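Local coordinates for COG3291: FOG: PKD repeat (Clostridium thermocellum, PDB 1WMX), which is the family 30 carbohydrate-binding module of a multidomain protein that is probably a cellulase, and as such binds polysaccharide, probably cellulose, at residues D99-R111 and G149-R163. Residues are numbered along the deposited sequence; the frame is centred on the assembly and turned at random.
Sequences DFVIGFRDKVYER and GFDPSSVTCLVFSKR
Asp106 OD1 accepts two N-H groups. Asp151 N reaches Asp106 OD1 across the contact, on the anti side, at 2.8 Å. Arg111 NH1 meets it on the syn side, while Arg111 NH2 takes the syn lone pair of Asp106 OD2. Arg111 NE donates to Gly114 O. This end-on pairing and the Asp151 bond should fix the rotation of the carboxylate, which probably stays ionised. Ile117 N is a further donor to Asp106 OD2. The Phe150 ring runs alongside this carboxylate in the opposite sense, their planes 9° apart, with Phe150 CE1 3.6 Å from Asp106 CB. With Phe150 CG opposite its backbone N (chi1 -170°), the ring lies beside Asp106 although the side chain leaves its backbone pointing away.

Strands 101-106 and 155-161 are antiparallel neighbours inside a five-stranded sheet of the beta-sandwich, between strands 64-69 and 118-122. A classic bulge interrupts their pairing: Thr156 and Cys157 both face Arg105. Arg105 O accepts from Thr156 N at 2.9 Å and more weakly from Cys157 N.

Ile102, Phe104 and Leu158 pack on Leu87 of strand 86-93. Phe160, on the same face, stacks on Phe172 of strand 168-178. Leu158 CD1 sits over one face of the Phe104 ring. Ile102 CD1 lies at the Phe160 ring edge, 3.8 Å from Phe160 CE2. Phe100 directs its edge at the face of Phe160, with ring centroids 5.8 Å apart. Farther along, Arg163 NE forms a salt bridge to Asp99 OD2 at 3.1 Å, and Ser124 N holds Asp99 OD1.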
ATOM      1  N   ASP B  99      17.586   9.366   1.173  1.00 41.42           N
ATOM      2  CA  ASP B  99      16.321   9.476   0.438  1.00 41.29           C
ATOM      3  C   ASP B  99      15.428   8.271   0.744  1.00 39.74           C
ATOM      4  O   ASP B  99      15.910   7.167   1.004  1.00 39.37           O
ATOM      5  CB  ASP B  99      16.600   9.551  -1.061  1.00 44.10           C
ATOM      6  CG  ASP B  99      15.368   9.925  -1.858  1.00 46.76           C
ATOM      7  OD1 ASP B  99      14.624  10.876  -1.449  1.00 48.70           O
ATOM      8  OD2 ASP B  99      15.092   9.284  -2.922  1.00 50.13           O
ATOM      9  N   PHE B 100      14.126   8.515   0.710  1.00 38.26           N
ATOM     10  CA  PHE B 100      13.130   7.468   0.988  1.00 36.14           C
ATOM     11  C   PHE B 100      11.736   7.963   0.591  1.00 35.96           C
ATOM     12  O   PHE B 100      11.541   9.133   0.260  1.00 37.07           O
ATOM     13  CB  PHE B 100      13.158   7.112   2.483  1.00 35.15           C
ATOM     14  CG  PHE B 100      13.090   8.329   3.394  1.00 33.71           C
ATOM     15  CD1 PHE B 100      11.864   8.943   3.644  1.00 33.39           C
ATOM     16  CD2 PHE B 100      14.252   8.836   3.982  1.00 32.63           C
ATOM     17  CE1 PHE B 100      11.795  10.068   4.472  1.00 32.70           C
ATOM     18  CE2 PHE B 100      14.187   9.964   4.810  1.00 32.59           C
ATOM     19  CZ  PHE B 100      12.957  10.581   5.054  1.00 32.80           C
ATOM     20  N   VAL B 101      10.774   7.058   0.624  1.00 34.92           N
ATOM     21  CA  VAL B 101       9.394   7.397   0.255  1.00 34.41           C
ATOM     22  C   VAL B 101       8.662   8.043   1.427  1.00 33.91           C
ATOM     23  O   VAL B 101       8.820   7.646   2.579  1.00 34.95           O
ATOM     24  CB  VAL B 101       8.633   6.155  -0.160  1.00 34.18           C
ATOM     25  CG1 VAL B 101       7.209   6.502  -0.605  1.00 35.44           C
ATOM     26  CG2 VAL B 101       9.333   5.436  -1.308  1.00 34.65           C
ATOM     27  N   ILE B 102       7.861   9.041   1.111  1.00 33.15           N
ATOM     28  CA  ILE B 102       7.079   9.760   2.123  1.00 33.72           C
ATOM     29  C   ILE B 102       5.705  10.083   1.543  1.00 33.10           C
ATOM     30  O   ILE B 102       5.587  10.478   0.379  1.00 32.81           O
ATOM     31  CB  ILE B 102       7.800  11.058   2.525  1.00 32.78           C
ATOM     32  CG1 ILE B 102       7.012  11.823   3.602  1.00 34.12           C
ATOM     33  CG2 ILE B 102       7.999  11.992   1.329  1.00 34.33           C
ATOM     34  CD1 ILE B 102       7.802  12.951   4.269  1.00 31.61           C
ATOM     35  N   GLY B 103       4.671   9.908   2.355  1.00 32.25           N
ATOM     36  CA  GLY B 103       3.296  10.183   1.900  1.00 30.73           C
ATOM     37  C   GLY B 103       2.272   9.981   3.018  1.00 30.83           C
ATOM     38  O   GLY B 103       2.603  10.040   4.202  1.00 29.99           O
ATOM     39  N   PHE B 104       1.029   9.746   2.602  1.00 30.26           N
ATOM     40  CA  PHE B 104      -0.095   9.527   3.535  1.00 29.49           C
ATOM     41  C   PHE B 104      -0.906   8.294   3.120  1.00 29.75           C
ATOM     42  O   PHE B 104      -0.839   7.835   1.980  1.00 26.67           O
ATOM     43  CB  PHE B 104      -1.024  10.742   3.544  1.00 29.14           C
ATOM     44  CG  PHE B 104      -0.374  11.976   4.143  1.00 29.96           C
ATOM     45  CD1 PHE B 104      -0.443  12.206   5.521  1.00 30.44           C
ATOM     46  CD2 PHE B 104       0.296  12.879   3.320  1.00 30.22           C
ATOM     47  CE1 PHE B 104       0.165  13.340   6.074  1.00 30.70           C
ATOM     48  CE2 PHE B 104       0.906  14.009   3.869  1.00 29.88           C
ATOM     49  CZ  PHE B 104       0.842  14.240   5.247  1.00 30.52           C
ATOM     50  N   ARG B 105      -1.661   7.791   4.071  1.00 28.92           N
ATOM     51  CA  ARG B 105      -2.518   6.608   3.886  1.00 29.80           C
ATOM     52  C   ARG B 105      -3.870   6.939   4.472  1.00 29.72           C
ATOM     53  O   ARG B 105      -3.964   7.626   5.493  1.00 29.68           O
ATOM     54  CB  ARG B 105      -1.851   5.476   4.621  1.00 32.19           C
ATOM     55  CG  ARG B 105      -2.438   4.080   4.565  1.00 32.76           C
ATOM     56  CD  ARG B 105      -1.572   3.339   5.538  1.00 35.60           C
ATOM     57  NE  ARG B 105      -1.471   1.904   5.503  1.00 37.37           N
ATOM     58  CZ  ARG B 105      -0.490   1.206   4.924  1.00 36.47           C
ATOM     59  NH1 ARG B 105       0.480   1.795   4.199  1.00 36.75           N
ATOM     60  NH2 ARG B 105      -0.372  -0.103   5.100  1.00 40.76           N
ATOM     61  N   ASP B 106      -4.898   6.459   3.823  1.00 30.02           N
ATOM     62  CA  ASP B 106      -6.265   6.689   4.281  1.00 30.27           C
ATOM     63  C   ASP B 106      -6.888   5.355   4.652  1.00 31.46           C
ATOM     64  O   ASP B 106      -6.231   4.314   4.599  1.00 29.50           O
ATOM     65  CB  ASP B 106      -7.089   7.355   3.177  1.00 30.64           C
ATOM     66  CG  ASP B 106      -7.522   6.392   2.080  1.00 32.71           C
ATOM     67  OD1 ASP B 106      -8.223   6.824   1.110  1.00 33.03           O
ATOM     68  OD2 ASP B 106      -7.183   5.163   2.137  1.00 32.88           O
ATOM     69  N   LYS B 107      -8.141   5.417   5.028  1.00 31.61           N
ATOM     70  CA  LYS B 107      -8.913   4.229   5.387  1.00 33.10           C
ATOM     71  C   LYS B 107     -10.374   4.514   5.080  1.00 34.44           C
ATOM     72  O   LYS B 107     -10.974   5.425   5.649  1.00 36.65           O
ATOM     73  CB  LYS B 107      -8.738   3.894   6.873  1.00 33.01           C
ATOM     74  CG  LYS B 107      -9.474   2.615   7.286  1.00 34.09           C
ATOM     75  CD  LYS B 107      -9.126   2.158   8.699  1.00 33.11           C
ATOM     76  CE  LYS B 107      -9.557   3.164   9.759  1.00 31.86           C
ATOM     77  NZ  LYS B 107      -9.335   2.686  11.135  1.00 33.00           N
ATOM     78  N   VAL B 108     -10.910   3.729   4.167  1.00 35.07           N
ATOM     79  CA  VAL B 108     -12.311   3.844   3.735  1.00 35.83           C
ATOM     80  C   VAL B 108     -12.913   2.448   3.696  1.00 37.22           C
ATOM     81  O   VAL B 108     -12.704   1.692   2.748  1.00 36.54           O
ATOM     82  CB  VAL B 108     -12.381   4.478   2.349  1.00 35.21           C
ATOM     83  CG1 VAL B 108     -13.822   4.565   1.842  1.00 34.68           C
ATOM     84  CG2 VAL B 108     -11.798   5.892   2.348  1.00 34.43           C
ATOM     85  N   TYR B 109     -13.658   2.127   4.729  1.00 38.94           N
ATOM     86  CA  TYR B 109     -14.262   0.796   4.873  1.00 42.25           C
ATOM     87  C   TYR B 109     -15.213   0.419   3.718  1.00 42.95           C
ATOM     88  O   TYR B 109     -15.373  -0.763   3.402  1.00 44.87           O
ATOM     89  CB  TYR B 109     -15.040   0.713   6.183  1.00 44.04           C
ATOM     90  CG  TYR B 109     -14.128   0.748   7.410  1.00 47.00           C
ATOM     91  CD1 TYR B 109     -13.412  -0.389   7.791  1.00 47.56           C
ATOM     92  CD2 TYR B 109     -14.001   1.920   8.160  1.00 47.90           C
ATOM     93  CE1 TYR B 109     -12.577  -0.356   8.912  1.00 48.81           C
ATOM     94  CE2 TYR B 109     -13.167   1.955   9.282  1.00 48.44           C
ATOM     95  CZ  TYR B 109     -12.456   0.817   9.659  1.00 49.80           C
ATOM     96  OH  TYR B 109     -11.644   0.846  10.757  1.00 51.21           O
ATOM     97  N   GLU B 110     -15.805   1.404   3.087  1.00 43.83           N
ATOM     98  CA  GLU B 110     -16.828   1.136   2.084  1.00 44.71           C
ATOM     99  C   GLU B 110     -16.137   0.841   0.705  1.00 43.24           C
ATOM    100  O   GLU B 110     -16.709   0.187  -0.193  1.00 43.66           O
ATOM    101  CB  GLU B 110     -17.727   2.384   1.967  1.00 47.66           C
ATOM    102  CG  GLU B 110     -18.298   3.001   3.254  1.00 53.20           C
ATOM    103  CD  GLU B 110     -17.635   3.712   4.353  1.00 55.71           C
ATOM    104  OE1 GLU B 110     -18.198   3.419   5.390  1.00 58.44           O
ATOM    105  OE2 GLU B 110     -16.584   4.491   4.293  1.00 56.39           O
ATOM    106  N   ARG B 111     -14.831   1.141   0.533  1.00 40.91           N
ATOM    107  CA  ARG B 111     -14.064   0.842  -0.698  1.00 39.16           C
ATOM    108  C   ARG B 111     -13.596  -0.622  -0.626  1.00 39.20           C
ATOM    109  O   ARG B 111     -12.457  -0.910  -0.256  1.00 38.15           O
ATOM    110  CB  ARG B 111     -12.869   1.796  -0.760  1.00 38.00           C
ATOM    111  CG  ARG B 111     -12.366   2.118  -2.160  1.00 39.22           C
ATOM    112  CD  ARG B 111     -11.310   3.223  -2.112  1.00 40.83           C
ATOM    113  NE  ARG B 111     -10.192   2.886  -1.225  1.00 42.66           N
ATOM    114  CZ  ARG B 111      -9.523   3.755  -0.473  1.00 42.91           C
ATOM    115  NH1 ARG B 111      -9.846   5.059  -0.478  1.00 41.82           N
ATOM    116  NH2 ARG B 111      -8.512   3.380   0.313  1.00 42.52           N
ATOM    117  N   GLY B 149      -8.481   6.965  -6.210  1.00 55.07           N
ATOM    118  CA  GLY B 149      -9.114   6.402  -4.976  1.00 51.28           C
ATOM    119  C   GLY B 149      -8.818   7.081  -3.613  1.00 47.77           C
ATOM    120  O   GLY B 149      -9.657   7.073  -2.708  1.00 45.78           O
ATOM    121  N   PHE B 150      -7.658   7.656  -3.425  1.00 44.87           N
ATOM    122  CA  PHE B 150      -7.322   8.272  -2.112  1.00 42.40           C
ATOM    123  C   PHE B 150      -8.421   9.248  -1.655  1.00 40.95           C
ATOM    124  O   PHE B 150      -8.942  10.048  -2.439  1.00 41.08           O
ATOM    125  CB  PHE B 150      -6.006   9.025  -2.200  1.00 41.20           C
ATOM    126  CG  PHE B 150      -5.485   9.472  -0.836  1.00 41.47           C
ATOM    127  CD1 PHE B 150      -4.967   8.532   0.065  1.00 40.42           C
ATOM    128  CD2 PHE B 150      -5.528  10.823  -0.490  1.00 41.91           C
ATOM    129  CE1 PHE B 150      -4.487   8.950   1.313  1.00 41.09           C
ATOM    130  CE2 PHE B 150      -5.051  11.241   0.757  1.00 42.81           C
ATOM    131  CZ  PHE B 150      -4.530  10.306   1.658  1.00 41.59           C
ATOM    132  N   ASP B 151      -8.766   9.176  -0.343  1.00 38.58           N
ATOM    133  CA  ASP B 151      -9.793  10.029   0.244  1.00 36.90           C
ATOM    134  C   ASP B 151      -9.217  10.908   1.359  1.00 36.85           C
ATOM    135  O   ASP B 151      -9.129  10.488   2.518  1.00 37.82           O
ATOM    136  CB  ASP B 151     -10.932   9.162   0.793  1.00 37.13           C
ATOM    137  CG  ASP B 151     -12.032   9.984   1.452  1.00 40.66           C
ATOM    138  OD1 ASP B 151     -11.959  11.228   1.383  1.00 40.52           O
ATOM    139  OD2 ASP B 151     -12.970   9.382   2.032  1.00 41.11           O
ATOM    140  N   PRO B 152      -8.819  12.147   1.022  1.00 36.95           N
ATOM    141  CA  PRO B 152      -8.251  13.064   2.018  1.00 34.89           C
ATOM    142  C   PRO B 152      -9.119  13.365   3.241  1.00 34.11           C
ATOM    143  O   PRO B 152      -8.641  13.942   4.220  1.00 35.66           O
ATOM    144  CB  PRO B 152      -7.909  14.313   1.193  1.00 35.87           C
ATOM    145  CG  PRO B 152      -8.837  14.213   0.007  1.00 36.39           C
ATOM    146  CD  PRO B 152      -8.795  12.754  -0.320  1.00 34.59           C
ATOM    147  N   SER B 153     -10.385  12.972   3.203  1.00 32.29           N
ATOM    148  CA  SER B 153     -11.254  13.200   4.349  1.00 32.36           C
ATOM    149  C   SER B 153     -11.133  12.030   5.334  1.00 31.64           C
ATOM    150  O   SER B 153     -11.691  12.081   6.431  1.00 31.78           O
ATOM    151  CB  SER B 153     -12.716  13.327   3.902  1.00 31.56           C
ATOM    152  OG  SER B 153     -13.227  12.061   3.495  1.00 33.99           O
ATOM    153  N   SER B 154     -10.414  10.977   4.942  1.00 30.46           N
ATOM    154  CA  SER B 154     -10.257   9.789   5.795  1.00 31.01           C
ATOM    155  C   SER B 154      -8.810   9.349   6.024  1.00 31.07           C
ATOM    156  O   SER B 154      -8.514   8.155   5.996  1.00 30.54           O
ATOM    157  CB  SER B 154     -11.019   8.611   5.195  1.00 30.62           C
ATOM    158  OG  SER B 154     -12.359   8.951   4.907  1.00 29.78           O
ATOM    159  N   VAL B 155      -7.925  10.306   6.271  1.00 30.09           N
ATOM    160  CA  VAL B 155      -6.508  10.027   6.474  1.00 30.94           C
ATOM    161  C   VAL B 155      -6.172   9.493   7.866  1.00 31.79           C
ATOM    162  O   VAL B 155      -6.624  10.043   8.883  1.00 32.17           O
ATOM    163  CB  VAL B 155      -5.665  11.300   6.226  1.00 31.94           C
ATOM    164  CG1 VAL B 155      -4.183  10.997   6.420  1.00 31.55           C
ATOM    165  CG2 VAL B 155      -5.944  11.841   4.827  1.00 30.67           C
ATOM    166  N   THR B 156      -5.364   8.433   7.911  1.00 30.46           N
ATOM    167  CA  THR B 156      -4.974   7.858   9.200  1.00 28.95           C
ATOM    168  C   THR B 156      -3.520   8.077   9.565  1.00 27.67           C
ATOM    169  O   THR B 156      -3.218   8.379  10.710  1.00 28.54           O
ATOM    170  CB  THR B 156      -5.202   6.319   9.271  1.00 28.61           C
ATOM    171  OG1 THR B 156      -4.434   5.671   8.248  1.00 27.37           O
ATOM    172  CG2 THR B 156      -6.675   5.985   9.130  1.00 30.06           C
ATOM    173  N   CYS B 157      -2.632   7.978   8.514  1.00 26.53           N
ATOM    174  CA  CYS B 157      -1.228   8.064   8.889  1.00 28.34           C
ATOM    175  C   CYS B 157      -0.387   8.716   7.829  1.00 28.79           C
ATOM    176  O   CYS B 157      -0.778   8.878   6.681  1.00 26.50           O
ATOM    177  CB  CYS B 157      -0.568   6.670   9.072  1.00 28.41           C
ATOM    178  SG  CYS B 157      -1.554   5.457  10.067  1.00 29.09           S
ATOM    179  N   LEU B 158       0.614   9.105   8.301  1.00 27.32           N
ATOM    180  CA  LEU B 158       1.756   9.572   7.539  1.00 27.50           C
ATOM    181  C   LEU B 158       2.619   8.362   7.352  1.00 28.41           C
ATOM    182  O   LEU B 158       2.601   7.452   8.215  1.00 30.15           O
ATOM    183  CB  LEU B 158       2.417  10.703   8.327  1.00 27.97           C
ATOM    184  CG  LEU B 158       3.872  10.964   7.958  1.00 31.66           C
ATOM    185  CD1 LEU B 158       4.049  11.541   6.552  1.00 32.91           C
ATOM    186  CD2 LEU B 158       4.543  11.962   8.906  1.00 30.92           C
ATOM    187  N   VAL B 159       3.339   8.364   6.241  1.00 27.76           N
ATOM    188  CA  VAL B 159       4.163   7.208   5.899  1.00 27.39           C
ATOM    189  C   VAL B 159       5.560   7.602   5.412  1.00 26.42           C
ATOM    190  O   VAL B 159       5.728   8.419   4.506  1.00 26.74           O
ATOM    191  CB  VAL B 159       3.446   6.417   4.802  1.00 28.08           C
ATOM    192  CG1 VAL B 159       3.842   4.945   4.781  1.00 30.28           C
ATOM    193  CG2 VAL B 159       1.916   6.436   4.959  1.00 27.85           C
ATOM    194  N   PHE B 160       6.486   6.677   5.896  1.00 26.42           N
ATOM    195  CA  PHE B 160       7.889   6.713   5.461  1.00 27.11           C
ATOM    196  C   PHE B 160       8.083   5.297   4.929  1.00 28.97           C
ATOM    197  O   PHE B 160       7.547   4.341   5.498  1.00 27.52           O
ATOM    198  CB  PHE B 160       8.865   6.941   6.625  1.00 27.21           C
ATOM    199  CG  PHE B 160       8.726   8.282   7.289  1.00 27.96           C
ATOM    200  CD1 PHE B 160       9.075   8.443   8.628  1.00 29.85           C
ATOM    201  CD2 PHE B 160       8.222   9.376   6.588  1.00 26.42           C
ATOM    202  CE1 PHE B 160       8.920   9.674   9.265  1.00 29.94           C
ATOM    203  CE2 PHE B 160       8.065  10.607   7.215  1.00 29.17           C
ATOM    204  CZ  PHE B 160       8.413  10.759   8.556  1.00 28.48           C
ATOM    205  N   SER B 161       8.851   5.149   3.858  1.00 30.36           N
ATOM    206  CA  SER B 161       9.041   3.829   3.293  1.00 33.32           C
ATOM    207  C   SER B 161      10.305   3.705   2.446  1.00 34.54           C
ATOM    208  O   SER B 161      10.846   4.697   1.940  1.00 32.24           O
ATOM    209  CB  SER B 161       7.808   3.464   2.464  1.00 31.71           C
ATOM    210  OG  SER B 161       7.844   2.108   2.087  1.00 40.32           O
ATOM    211  N   LYS B 162      10.758   2.465   2.295  1.00 36.85           N
ATOM    212  CA  LYS B 162      11.958   2.164   1.539  1.00 39.96           C
ATOM    213  C   LYS B 162      11.956   2.727   0.132  1.00 40.72           C
ATOM    214  O   LYS B 162      10.951   2.675  -0.576  1.00 40.03           O
ATOM    215  CB  LYS B 162      12.168   0.648   1.476  1.00 40.71           C
ATOM    216  CG  LYS B 162      13.301   0.201   0.568  1.00 41.77           C
ATOM    217  CD  LYS B 162      13.445  -1.308   0.601  1.00 42.13           C
ATOM    218  CE  LYS B 162      14.514  -1.787  -0.356  1.00 45.46           C
ATOM    219  NZ  LYS B 162      14.161  -1.456  -1.765  1.00 45.62           N
ATOM    220  N   ARG B 163      13.105   3.263  -0.261  1.00 42.50           N
ATOM    221  CA  ARG B 163      13.307   3.815  -1.592  1.00 44.95           C
ATOM    222  C   ARG B 163      14.418   2.943  -2.193  1.00 45.15           C
ATOM    223  O   ARG B 163      14.202   2.212  -3.158  1.00 44.82           O
ATOM    224  CB  ARG B 163      13.757   5.268  -1.474  1.00 47.17           C
ATOM    225  CG  ARG B 163      14.358   5.870  -2.724  1.00 50.05           C
ATOM    226  CD  ARG B 163      13.359   6.049  -3.845  1.00 51.77           C
ATOM    227  NE  ARG B 163      13.787   7.120  -4.739  1.00 55.73           N
ATOM    228  CZ  ARG B 163      13.693   7.079  -6.063  1.00 57.66           C
ATOM    229  NH1 ARG B 163      13.183   6.009  -6.664  1.00 58.75           N
ATOM    230  NH2 ARG B 163      14.106   8.115  -6.787  1.00 56.19           N
TER
HETATM  231  O   HOH W   1      15.439   4.373   1.236  1.00 38.52           O
HETATM  232  O   HOH W   2      -5.203   3.292   7.449  1.00 32.90           O